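Local coordinates for putative uncharacterized protein (Pyrococcus furiosus, PDB 3VR0) that acts as an archaeal proteasome activator and is a homologue of the PAC2-family proteasome assembly chaperones, at residues C[219-224]-C[246-251]; C[51-56]-C[237-242]; C[45-50]-C[104-109]; C[152-157]-C[211-216]. One frame throughout, in Å; residues are numbered along the deposited sequence.

Following the chain, helix 45-57 opens two contacts in succession. Its first half meets the end of strand 102-107 (interaction 3), closing a loop of 53 residues. Its second half meets the loop 237-242 (interaction 2), which closes 180 residues and crosses interaction 3. Within that long span, interaction 4 pairs strands 155-159 and 206-214 and does not touch interaction 2. Interaction 1 then joins the start of helix 221-235 to helix 242-256, its segments alternating with those of interaction 2. L48 of interaction 3 packs on A221 and R247 of interaction 1, and the K222-E152 salt bridge ties interaction 1 to interaction 4.

Interaction 1: residues C[219-224]-C[246-251]; sequences VDAKAA and ERAKET
The backbones come closest where the first turn of helix 221-235 meets the middle of helix 242-256, with A221 CA and A248 CA 4.9 Å apart, and diverge toward V219 and T251. This is a helix-helix contact made through alanines, between the last two helices of the PAC2-family chain; segment 246-251 falls within a predicted coiled coil. Small side chains permit the close approach: the CB of A221 lies 3.6 Å from A248 N, so a methyl group rests directly on the partner's backbone. Beside it, K222 CB touches A248 CB, also at 3.6 Å, while the rest of the lysine, bent at its third and fourth torsions, leads away to a salt bridge with E152. R247 flanks the alanines on the other side. Its CG stands anti to the backbone N (chi1 -169°) and the chain runs extended to NE, so CB, CG and CD pass alongside the A221 methyl, CB being nearest at 3.7 Å. The guanidinium end then crosses V219 obliquely, with V219 CG1 3.9 Å from R247 NE. L48 of helix 45-57 packs against V219, A221 and R247, and A221 is buried. Two polar side chains bond within their own segments. T251 OG1 donates to A248 O at 3.1 Å, from above the carbonyl plane, and so turns its hydrogen back into its own helix. At the other helix's start, D220 is the N-cap: its OD2 is hydrogen-bonded to S214 OG, and its OD1 accepts from A223 N at 3.2 Å, met from above the carboxylate plane.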
loop_
_atom_site.group_PDB
_atom_site.type_symbol
_atom_site.label_atom_id
_atom_site.label_comp_id
_atom_site.label_asym_id
_atom_site.label_seq_id
_atom_site.Cartn_x
_atom_site.Cartn_y
_atom_site.Cartn_z
ATOM N N VAL C 219 -10.074 -4.850 -27.698
ATOM C CA VAL C 219 -8.859 -5.363 -28.315
ATOM C C VAL C 219 -8.701 -4.732 -29.707
ATOM O O VAL C 219 -9.438 -5.045 -30.620
ATOM C CB VAL C 219 -8.884 -6.859 -28.417
ATOM C CG1 VAL C 219 -7.548 -7.365 -28.884
ATOM C CG2 VAL C 219 -9.201 -7.457 -27.058
ATOM N N ASP C 220 -7.740 -3.827 -29.838
ATOM C CA ASP C 220 -7.609 -2.972 -31.010
ATOM C C ASP C 220 -6.519 -3.420 -32.017
ATOM O O ASP C 220 -5.454 -2.813 -32.121
ATOM C CB ASP C 220 -7.369 -1.541 -30.539
ATOM C CG ASP C 220 -7.686 -0.518 -31.593
ATOM O OD1 ASP C 220 -7.896 -0.889 -32.775
ATOM O OD2 ASP C 220 -7.704 0.677 -31.243
ATOM N N ALA C 221 -6.813 -4.477 -32.757
ATOM C CA ALA C 221 -5.877 -5.037 -33.745
ATOM C C ALA C 221 -5.424 -4.038 -34.769
ATOM O O ALA C 221 -4.268 -4.097 -35.196
ATOM C CB ALA C 221 -6.455 -6.251 -34.420
ATOM N N LYS C 222 -6.308 -3.100 -35.149
ATOM C CA LYS C 222 -6.005 -2.118 -36.216
ATOM C C LYS C 222 -5.061 -1.006 -35.762
ATOM O O LYS C 222 -4.221 -0.528 -36.538
ATOM C CB LYS C 222 -7.322 -1.541 -36.814
ATOM C CG LYS C 222 -7.191 -0.344 -37.793
ATOM C CD LYS C 222 -8.468 -0.250 -38.697
ATOM C CE LYS C 222 -8.841 1.201 -39.081
ATOM N NZ LYS C 222 -7.908 1.812 -40.102
ATOM N N ALA C 223 -5.208 -0.553 -34.512
ATOM C CA ALA C 223 -4.244 0.411 -34.024
ATOM C C ALA C 223 -2.888 -0.306 -33.806
ATOM O O ALA C 223 -1.835 0.268 -34.042
ATOM C CB ALA C 223 -4.748 1.180 -32.761
ATOM N N ALA C 224 -2.942 -1.559 -33.382
ATOM C CA ALA C 224 -1.732 -2.395 -33.223
ATOM C C ALA C 224 -0.960 -2.437 -34.562
ATOM O O ALA C 224 0.268 -2.190 -34.610
ATOM C CB ALA C 224 -2.106 -3.782 -32.777
ATOM N N GLU C 246 -7.153 -9.206 -40.301
ATOM C CA GLU C 246 -8.214 -10.168 -40.085
ATOM C C GLU C 246 -8.846 -10.085 -38.706
ATOM O O GLU C 246 -10.043 -10.343 -38.555
ATOM C CB GLU C 246 -7.705 -11.579 -40.333
ATOM C CG GLU C 246 -7.579 -11.917 -41.819
ATOM C CD GLU C 246 -6.991 -13.297 -42.049
ATOM O OE1 GLU C 246 -6.838 -13.704 -43.228
ATOM O OE2 GLU C 246 -6.694 -13.979 -41.042
ATOM N N ARG C 247 -8.055 -9.731 -37.697
ATOM C CA ARG C 247 -8.618 -9.560 -36.356
ATOM C C ARG C 247 -9.382 -8.234 -36.262
ATOM O O ARG C 247 -10.427 -8.174 -35.630
ATOM C CB ARG C 247 -7.536 -9.650 -35.276
ATOM C CG ARG C 247 -8.066 -9.747 -33.849
ATOM C CD ARG C 247 -6.923 -9.985 -32.889
ATOM N NE ARG C 247 -7.373 -10.291 -31.526
ATOM C CZ ARG C 247 -6.699 -11.074 -30.680
ATOM N NH1 ARG C 247 -5.557 -11.641 -31.059
ATOM N NH2 ARG C 247 -7.171 -11.304 -29.460
ATOM N N ALA C 248 -8.872 -7.180 -36.892
ATOM C CA ALA C 248 -9.584 -5.909 -36.894
ATOM C C ALA C 248 -10.945 -6.043 -37.590
ATOM O O ALA C 248 -11.949 -5.537 -37.087
ATOM C CB ALA C 248 -8.754 -4.813 -37.537
ATOM N N LYS C 249 -10.964 -6.738 -38.730
ATOM C CA LYS C 249 -12.200 -7.013 -39.460
ATOM C C LYS C 249 -13.177 -7.810 -38.607
ATOM O O LYS C 249 -14.322 -7.399 -38.462
ATOM C CB LYS C 249 -11.926 -7.674 -40.822
ATOM C CG LYS C 249 -11.882 -6.683 -42.028
ATOM C CD LYS C 249 -11.300 -5.287 -41.659
ATOM C CE LYS C 249 -11.054 -4.374 -42.876
ATOM N NZ LYS C 249 -12.280 -3.680 -43.401
ATOM N N GLU C 250 -12.725 -8.904 -38.001
ATOM C CA GLU C 250 -13.610 -9.689 -37.132
ATOM C C GLU C 250 -14.199 -8.872 -35.963
ATOM O O GLU C 250 -15.395 -8.977 -35.680
ATOM C CB GLU C 250 -12.954 -11.006 -36.654
ATOM C CG GLU C 250 -13.742 -11.772 -35.554
ATOM C CD GLU C 250 -13.697 -13.309 -35.689
ATOM O OE1 GLU C 250 -14.339 -13.857 -36.623
ATOM O OE2 GLU C 250 -13.047 -13.975 -34.842
ATOM N N THR C 251 -13.383 -8.045 -35.311
ATOM C CA THR C 251 -13.877 -7.250 -34.172
ATOM C C THR C 251 -14.784 -6.090 -34.616
ATOM O O THR C 251 -15.700 -5.703 -33.886
ATOM C CB THR C 251 -12.736 -6.719 -33.250
ATOM O OG1 THR C 251 -11.936 -5.778 -33.972
ATOM C CG2 THR C 251 -11.858 -7.853 -32.715
#

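Interaction 2: residues C[51-56]-C[237-242]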
loop_
_atom_site.group_PDB
_atom_site.type_symbol
_atom_site.label_atom_id
_atom_site.label_comp_id
_atom_site.label_asym_id
_atom_site.label_seq_id
_atom_site.Cartn_x
_atom_site.Cartn_y
_atom_site.Cartn_z
ATOM N N GLU C 51 3.222 -9.323 -29.848
ATOM C CA GLU C 51 2.952 -10.737 -30.138
ATOM C C GLU C 51 3.012 -11.029 -31.635
ATOM O O GLU C 51 3.517 -12.080 -32.060
ATOM C CB GLU C 51 1.617 -11.185 -29.609
ATOM C CG GLU C 51 1.587 -11.335 -28.083
ATOM C CD GLU C 51 0.204 -11.708 -27.606
ATOM O OE1 GLU C 51 -0.783 -11.311 -28.262
ATOM O OE2 GLU C 51 0.093 -12.436 -26.607
ATOM N N HIS C 52 2.513 -10.095 -32.429
ATOM C CA HIS C 52 2.544 -10.273 -33.857
ATOM C C HIS C 52 3.983 -10.217 -34.330
ATOM O O HIS C 52 4.382 -10.978 -35.205
ATOM C CB HIS C 52 1.720 -9.218 -34.593
ATOM C CG HIS C 52 1.587 -9.508 -36.050
ATOM N ND1 HIS C 52 1.067 -10.697 -36.521
ATOM C CD2 HIS C 52 1.941 -8.794 -37.140
ATOM C CE1 HIS C 52 1.094 -10.695 -37.842
ATOM N NE2 HIS C 52 1.606 -9.545 -38.244
ATOM N N LEU C 53 4.763 -9.315 -33.738
ATOM C CA LEU C 53 6.165 -9.215 -34.089
ATOM C C LEU C 53 6.924 -10.482 -33.665
ATOM O O LEU C 53 7.696 -11.019 -34.447
ATOM C CB LEU C 53 6.799 -7.941 -33.554
ATOM C CG LEU C 53 8.250 -7.632 -33.913
ATOM C CD1 LEU C 53 8.450 -7.333 -35.436
ATOM C CD2 LEU C 53 8.679 -6.441 -33.057
ATOM N N ILE C 54 6.674 -10.979 -32.462
ATOM C CA ILE C 54 7.254 -12.247 -32.032
ATOM C C ILE C 54 7.015 -13.320 -33.101
ATOM O O ILE C 54 7.964 -13.991 -33.539
ATOM C CB ILE C 54 6.664 -12.782 -30.686
ATOM C CG1 ILE C 54 6.812 -11.786 -29.511
ATOM C CG2 ILE C 54 7.182 -14.167 -30.353
ATOM C CD1 ILE C 54 8.069 -11.352 -29.291
ATOM N N GLN C 55 5.739 -13.498 -33.454
ATOM C CA GLN C 55 5.304 -14.561 -34.386
ATOM C C GLN C 55 5.911 -14.467 -35.760
ATOM O O GLN C 55 6.408 -15.445 -36.251
ATOM C CB GLN C 55 3.783 -14.632 -34.532
ATOM C CG GLN C 55 3.084 -15.089 -33.290
ATOM C CD GLN C 55 3.608 -16.444 -32.812
ATOM O OE1 GLN C 55 4.128 -16.557 -31.684
ATOM N NE2 GLN C 55 3.489 -17.483 -33.673
ATOM N N GLU C 56 5.882 -13.287 -36.362
ATOM C CA GLU C 56 6.377 -13.127 -37.729
ATOM C C GLU C 56 7.897 -13.251 -37.827
ATOM O O GLU C 56 8.421 -13.654 -38.859
ATOM C CB GLU C 56 5.906 -11.805 -38.321
ATOM C CG GLU C 56 4.368 -11.730 -38.421
ATOM C CD GLU C 56 3.791 -12.913 -39.227
ATOM O OE1 GLU C 56 4.332 -13.169 -40.315
ATOM O OE2 GLU C 56 2.830 -13.583 -38.766
ATOM N N LEU C 237 12.348 -3.445 -41.388
ATOM C CA LEU C 237 11.816 -4.790 -41.589
ATOM C C LEU C 237 10.497 -4.701 -42.279
ATOM O O LEU C 237 9.775 -3.722 -42.102
ATOM C CB LEU C 237 11.592 -5.499 -40.250
ATOM C CG LEU C 237 12.844 -5.713 -39.408
ATOM C CD1 LEU C 237 12.407 -6.017 -37.999
ATOM C CD2 LEU C 237 13.771 -6.816 -40.002
ATOM N N GLU C 238 10.158 -5.739 -43.038
ATOM C CA GLU C 238 8.825 -5.821 -43.615
ATOM C C GLU C 238 8.159 -7.068 -43.099
ATOM O O GLU C 238 8.687 -8.160 -43.177
ATOM C CB GLU C 238 8.855 -5.725 -45.154
ATOM C CG GLU C 238 9.497 -4.395 -45.651
ATOM C CD GLU C 238 9.417 -4.189 -47.168
ATOM O OE1 GLU C 238 10.441 -3.724 -47.742
ATOM O OE2 GLU C 238 8.337 -4.479 -47.773
ATOM N N ILE C 239 6.995 -6.882 -42.512
ATOM C CA ILE C 239 6.367 -7.957 -41.790
ATOM C C ILE C 239 4.983 -8.031 -42.369
ATOM O O ILE C 239 4.387 -7.004 -42.656
ATOM C CB ILE C 239 6.436 -7.672 -40.251
ATOM C CG1 ILE C 239 7.633 -8.416 -39.666
ATOM C CG2 ILE C 239 5.240 -8.131 -39.506
ATOM C CD1 ILE C 239 8.878 -7.610 -39.638
ATOM N N ASP C 240 4.502 -9.241 -42.577
ATOM C CA ASP C 240 3.169 -9.435 -43.083
ATOM C C ASP C 240 2.139 -9.097 -41.978
ATOM O O ASP C 240 2.103 -9.755 -40.943
ATOM C CB ASP C 240 2.991 -10.884 -43.596
ATOM C CG ASP C 240 1.663 -11.092 -44.306
ATOM O OD1 ASP C 240 0.996 -10.072 -44.611
ATOM O OD2 ASP C 240 1.270 -12.259 -44.549
ATOM N N MET C 241 1.300 -8.092 -42.230
ATOM C CA MET C 241 0.246 -7.636 -41.288
ATOM C C MET C 241 -1.132 -8.324 -41.409
ATOM O O MET C 241 -2.087 -7.945 -40.719
ATOM C CB MET C 241 0.073 -6.113 -41.396
ATOM C CG MET C 241 1.360 -5.332 -41.159
ATOM S SD MET C 241 1.950 -5.522 -39.429
ATOM C CE MET C 241 3.311 -4.389 -39.504
ATOM N N THR C 242 -1.214 -9.351 -42.254
ATOM C CA THR C 242 -2.482 -10.032 -42.555
ATOM C C THR C 242 -3.274 -10.404 -41.315
ATOM O O THR C 242 -4.442 -10.020 -41.186
ATOM C CB THR C 242 -2.270 -11.310 -43.419
ATOM O OG1 THR C 242 -1.722 -10.945 -44.695
ATOM C CG2 THR C 242 -3.591 -12.058 -43.629
#
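A histidine side chain hydrogen-bonded to a loop carbonyl, with apolar contacts around it, links helix 45-57 to the connection between helices 221-235 and 242-256. The NE2 of H52 donates to D240 O at 2.8 Å with an N-H...O angle of 148°. The oxygen lies 10° out of the ring plane and offers an in-plane lone pair, so the planes suit the bond, although it is bent at the hydrogen. H52 CG is anti to the backbone N (chi1 -172°), which sends the ring out toward the loop. One ring face is covered by E56 CG, 3.4 Å above the plane and offset toward the rim; the sulfur of M241 comes to the edge, with SD 4.0 Å from H52 CD2. E56 also crosses I239 obliquely, its CG 3.9 Å from I239 CG2, and L53 CD1 meets I239 CD1 at 4.2 Å. An alanine in place of H52 would remove the donor and the ring, and would probably leave D240 O without this bond and M241 less well packed. Around the contact, L228 of helix 221-235 and A243 and L244 of helix 242-256 also touch the histidine, while L53 continues onto I104 of strand 102-107.

Interaction 3: residues C[45-50]-C[104-109]; sequences VGKLAA and IVTGDT
Helix 45-50 lies across strand 104-107 with the axes 8.6 Å apart at closest approach and their N-to-C directions at 122°, and the CA atoms come nearest at K47 and T106. This is helix-on-sheet packing in the PAC2-family fold, close to the centre of the chain. At the later end of the helical segment the contact is apolar: A50 points its methyl at the sheet, where A50 CB meets I104 CG2 at 3.8 Å. Further along the strand K47 takes over. Its CG is anti to the backbone N (chi1 -179°) and the chain stays extended, crossing T106 at about a right angle with K47 CG 3.6 Å from T106 OG1. That hydroxyl has its own hydrogen-bond partner in G38 O. Past T106 the ammonium reaches the strand end, where K47 NZ donates to G107 O at 2.9 Å from well above the carbonyl plane. G107 has backbone angles at which a CB would jam against the T106 carbonyl oxygen. A leucine at K47 would lose the ammonium donor and would probably leave G107 O without this bond, loosening the strand end from the helix. The lysine thus grips a neutral carbonyl rather than an acid: D108 OD1 is 5.2 Å from K47 NZ, and D108 pairs with R77 instead, so the carboxylate is likely to act on the ammonium only through longer-range electrostatics.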
loop_
_atom_site.group_PDB
_atom_site.type_symbol
_atom_site.label_atom_id
_atom_site.label_comp_id
_atom_site.label_asym_id
_atom_site.label_seq_id
_atom_site.Cartn_x
_atom_site.Cartn_y
_atom_site.Cartn_z
ATOM N N VAL C 45 -2.970 -2.648 -27.410
ATOM C CA VAL C 45 -2.264 -2.219 -28.600
ATOM C C VAL C 45 -0.811 -2.697 -28.643
ATOM O O VAL C 45 -0.414 -3.350 -29.604
ATOM C CB VAL C 45 -2.245 -0.664 -28.751
ATOM C CG1 VAL C 45 -1.257 -0.260 -29.836
ATOM C CG2 VAL C 45 -3.614 -0.121 -29.071
ATOM N N GLY C 46 -0.031 -2.313 -27.622
ATOM C CA GLY C 46 1.383 -2.696 -27.496
ATOM C C GLY C 46 1.524 -4.203 -27.481
ATOM O O GLY C 46 2.387 -4.752 -28.151
ATOM N N LYS C 47 0.661 -4.878 -26.730
ATOM C CA LYS C 47 0.702 -6.328 -26.655
ATOM C C LYS C 47 0.442 -7.063 -27.986
ATOM O O LYS C 47 1.177 -7.988 -28.333
ATOM C CB LYS C 47 -0.229 -6.848 -25.578
ATOM C CG LYS C 47 -0.179 -8.363 -25.471
ATOM C CD LYS C 47 -1.050 -8.865 -24.340
ATOM C CE LYS C 47 -0.899 -10.378 -24.176
ATOM N NZ LYS C 47 -1.164 -10.766 -22.768
ATOM N N LEU C 48 -0.614 -6.676 -28.707
ATOM C CA LEU C 48 -0.923 -7.287 -30.008
ATOM C C LEU C 48 0.206 -7.077 -30.968
ATOM O O LEU C 48 0.608 -7.993 -31.651
ATOM C CB LEU C 48 -2.180 -6.695 -30.646
ATOM C CG LEU C 48 -3.517 -7.142 -30.083
ATOM C CD1 LEU C 48 -4.562 -6.281 -30.754
ATOM C CD2 LEU C 48 -3.767 -8.607 -30.378
ATOM N N ALA C 49 0.683 -5.851 -31.005
ATOM C CA ALA C 49 1.821 -5.454 -31.797
ATOM C C ALA C 49 3.040 -6.349 -31.457
ATOM O O ALA C 49 3.628 -6.927 -32.359
ATOM C CB ALA C 49 2.123 -4.020 -31.575
ATOM N N ALA C 50 3.395 -6.490 -30.176
ATOM C CA ALA C 50 4.571 -7.294 -29.819
ATOM C C ALA C 50 4.402 -8.767 -30.138
ATOM O O ALA C 50 5.338 -9.385 -30.661
ATOM C CB ALA C 50 4.990 -7.106 -28.336
ATOM N N ILE C 104 12.358 -8.442 -27.113
ATOM C CA ILE C 104 10.994 -8.037 -27.081
ATOM C C ILE C 104 10.378 -8.597 -25.808
ATOM O O ILE C 104 10.494 -9.771 -25.536
ATOM C CB ILE C 104 10.192 -8.532 -28.331
ATOM C CG1 ILE C 104 10.847 -8.042 -29.620
ATOM C CG2 ILE C 104 8.693 -8.049 -28.238
ATOM C CD1 ILE C 104 10.390 -8.838 -30.887
ATOM N N VAL C 105 9.766 -7.734 -25.005
ATOM C CA VAL C 105 9.094 -8.219 -23.801
ATOM C C VAL C 105 7.595 -8.065 -23.998
ATOM O O VAL C 105 7.140 -7.065 -24.546
ATOM C CB VAL C 105 9.541 -7.458 -22.501
ATOM C CG1 VAL C 105 9.204 -5.947 -22.561
ATOM C CG2 VAL C 105 8.928 -8.078 -21.257
ATOM N N THR C 106 6.855 -9.066 -23.560
ATOM C CA THR C 106 5.411 -8.986 -23.408
ATOM C C THR C 106 5.019 -9.791 -22.156
ATOM O O THR C 106 5.872 -10.255 -21.411
ATOM C CB THR C 106 4.658 -9.464 -24.709
ATOM O OG1 THR C 106 3.275 -9.103 -24.629
ATOM C CG2 THR C 106 4.743 -10.987 -24.952
ATOM N N GLY C 107 3.739 -9.982 -21.913
ATOM C CA GLY C 107 3.344 -10.746 -20.749
ATOM C C GLY C 107 1.896 -10.602 -20.354
ATOM O O GLY C 107 1.092 -9.979 -21.065
ATOM N N ASP C 108 1.542 -11.246 -19.249
ATOM C CA ASP C 108 0.176 -11.246 -18.772
ATOM C C ASP C 108 -0.303 -9.851 -18.268
ATOM O O ASP C 108 -1.489 -9.545 -18.349
ATOM C CB ASP C 108 0.037 -12.226 -17.608
ATOM C CG ASP C 108 0.407 -13.658 -17.976
ATOM O OD1 ASP C 108 -0.116 -14.188 -18.968
ATOM O OD2 ASP C 108 1.184 -14.284 -17.233
ATOM N N THR C 109 0.579 -9.029 -17.709
ATOM C CA THR C 109 0.084 -7.951 -16.867
ATOM C C THR C 109 1.188 -6.996 -16.599
ATOM O O THR C 109 2.378 -7.286 -16.874
ATOM C CB THR C 109 -0.401 -8.480 -15.432
ATOM O OG1 THR C 109 -1.027 -7.415 -14.690
ATOM C CG2 THR C 109 0.768 -9.027 -14.585
#

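Interaction 4: residues C[152-157]-C[211-216]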
loop_
_atom_site.group_PDB
_atom_site.type_symbol
_atom_site.label_atom_id
_atom_site.label_comp_id
_atom_site.label_asym_id
_atom_site.label_seq_id
_atom_site.Cartn_x
_atom_site.Cartn_y
_atom_site.Cartn_z
ATOM N N GLU C 152 -8.426 6.743 -39.980
ATOM C CA GLU C 152 -7.152 6.062 -39.747
ATOM C C GLU C 152 -6.526 6.406 -38.387
ATOM O O GLU C 152 -6.364 7.594 -38.037
ATOM C CB GLU C 152 -6.180 6.291 -40.914
ATOM C CG GLU C 152 -6.678 5.687 -42.242
ATOM C CD GLU C 152 -6.969 4.177 -42.155
ATOM O OE1 GLU C 152 -8.165 3.786 -42.129
ATOM O OE2 GLU C 152 -6.007 3.373 -42.114
ATOM N N PRO C 153 -6.208 5.367 -37.595
ATOM C CA PRO C 153 -5.527 5.600 -36.326
ATOM C C PRO C 153 -4.197 6.329 -36.543
ATOM O O PRO C 153 -3.421 5.978 -37.431
ATOM C CB PRO C 153 -5.344 4.190 -35.753
ATOM C CG PRO C 153 -5.529 3.254 -36.917
ATOM C CD PRO C 153 -6.560 3.949 -37.761
ATOM N N ARG C 154 -4.001 7.396 -35.780
ATOM C CA ARG C 154 -2.760 8.120 -35.769
ATOM C C ARG C 154 -1.807 7.489 -34.713
ATOM O O ARG C 154 -2.264 6.741 -33.838
ATOM C CB ARG C 154 -3.040 9.605 -35.483
ATOM C CG ARG C 154 -4.131 10.214 -36.416
ATOM C CD ARG C 154 -4.138 11.720 -36.533
ATOM N NE ARG C 154 -4.077 12.461 -35.266
ATOM C CZ ARG C 154 -5.135 12.911 -34.581
ATOM N NH1 ARG C 154 -4.952 13.595 -33.452
ATOM N NH2 ARG C 154 -6.377 12.674 -35.002
ATOM N N VAL C 155 -0.509 7.787 -34.815
ATOM C CA VAL C 155 0.510 7.286 -33.888
ATOM C C VAL C 155 1.260 8.436 -33.274
ATOM O O VAL C 155 1.821 9.238 -33.999
ATOM C CB VAL C 155 1.532 6.336 -34.600
ATOM C CG1 VAL C 155 2.853 6.218 -33.793
ATOM C CG2 VAL C 155 0.899 4.994 -34.803
ATOM N N LEU C 156 1.287 8.524 -31.937
ATOM C CA LEU C 156 1.915 9.652 -31.290
ATOM C C LEU C 156 3.293 9.253 -30.785
ATOM O O LEU C 156 3.438 8.195 -30.144
ATOM C CB LEU C 156 1.058 10.105 -30.114
ATOM C CG LEU C 156 -0.451 10.310 -30.266
ATOM C CD1 LEU C 156 -1.000 10.742 -28.900
ATOM C CD2 LEU C 156 -0.716 11.399 -31.278
ATOM N N ALA C 157 4.272 10.122 -31.018
ATOM C CA ALA C 157 5.678 9.830 -30.798
ATOM C C ALA C 157 6.246 10.813 -29.813
ATOM O O ALA C 157 5.909 11.991 -29.865
ATOM C CB ALA C 157 6.481 9.927 -32.138
ATOM N N LEU C 211 2.650 5.537 -29.469
ATOM C CA LEU C 211 1.341 5.183 -28.957
ATOM C C LEU C 211 0.269 5.461 -29.999
ATOM O O LEU C 211 0.234 6.539 -30.591
ATOM C CB LEU C 211 1.018 5.981 -27.673
ATOM C CG LEU C 211 1.916 5.864 -26.435
ATOM C CD1 LEU C 211 1.400 6.796 -25.368
ATOM C CD2 LEU C 211 1.861 4.458 -25.917
ATOM N N GLY C 212 -0.618 4.496 -30.183
ATOM C CA GLY C 212 -1.638 4.597 -31.167
ATOM C C GLY C 212 -2.979 4.960 -30.565
ATOM O O GLY C 212 -3.371 4.435 -29.512
ATOM N N GLU C 213 -3.699 5.823 -31.280
ATOM C CA GLU C 213 -5.051 6.201 -30.901
ATOM C C GLU C 213 -5.951 5.000 -30.906
ATOM O O GLU C 213 -5.954 4.220 -31.839
ATOM C CB GLU C 213 -5.610 7.282 -31.830
ATOM C CG GLU C 213 -4.990 8.630 -31.615
ATOM C CD GLU C 213 -5.417 9.640 -32.679
ATOM O OE1 GLU C 213 -5.803 9.200 -33.806
ATOM O OE2 GLU C 213 -5.348 10.862 -32.395
ATOM N N SER C 214 -6.718 4.863 -29.837
ATOM C CA SER C 214 -7.562 3.708 -29.617
ATOM C C SER C 214 -8.754 4.113 -28.753
ATOM O O SER C 214 -8.649 5.025 -27.930
ATOM C CB SER C 214 -6.783 2.634 -28.870
ATOM O OG SER C 214 -7.591 1.486 -28.719
ATOM N N LEU C 215 -9.865 3.408 -28.929
ATOM C CA LEU C 215 -11.053 3.614 -28.101
ATOM C C LEU C 215 -10.720 3.120 -26.701
ATOM O O LEU C 215 -11.038 3.781 -25.701
ATOM C CB LEU C 215 -12.264 2.881 -28.678
ATOM C CG LEU C 215 -12.724 3.257 -30.110
ATOM C CD1 LEU C 215 -14.065 2.569 -30.440
ATOM C CD2 LEU C 215 -12.796 4.800 -30.382
ATOM N N GLY C 216 -10.060 1.965 -26.631
ATOM C CA GLY C 216 -9.411 1.558 -25.399
ATOM C C GLY C 216 -10.023 0.392 -24.663
ATOM O O GLY C 216 -9.316 -0.315 -23.937
#
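Strands 155-159 and 206-214 run antiparallel as neighbours in the large mixed sheet of the PAC2-family fold, and backbone hydrogen bonds define their register. L156 and L211 form the hydrogen-bonded pair: L156 N donates to L211 O at a short 2.6 Å, and L211 N returns a bond to L156 O at 2.9 Å. Both are nearly straight and in the carbonyl plane. V155 and G212 form the next, non-hydrogen-bonded pair, their CA atoms 4.4 Å apart. Beyond it, E213 N donates to R154 O at 3.1 Å, nearly along the C=O axis. Weaker CA-H...O contacts fill in between, from V155 CA to L211 O and from G212 CA to R154 O. Apolar side chains divide between the two faces. L156 and L211 lie on one, both touching Y144 of strand 137-145, the other neighbour of strand 206-214; V155 is on the opposite face, against V227 of helix 221-235. Charged groups dominate the end of the pairing, where E213 buries more of its surface than any other residue of the contact. Its chain is extended beyond CG, and its two oxygens do different work. E213 OE1 accepts from R154 N at 3.2 Å, approached from above the carboxylate plane. R154 folds back at its third torsion (chi3 -48°), laying one guanidinium face against the acid, with the two planes 77° apart. Because E213 OE2 lies well out of the guanidinium plane, no N-H points at it and the salt bridge rests on charge: the oxygen sits over the face, 3.0 Å from R154 NH1.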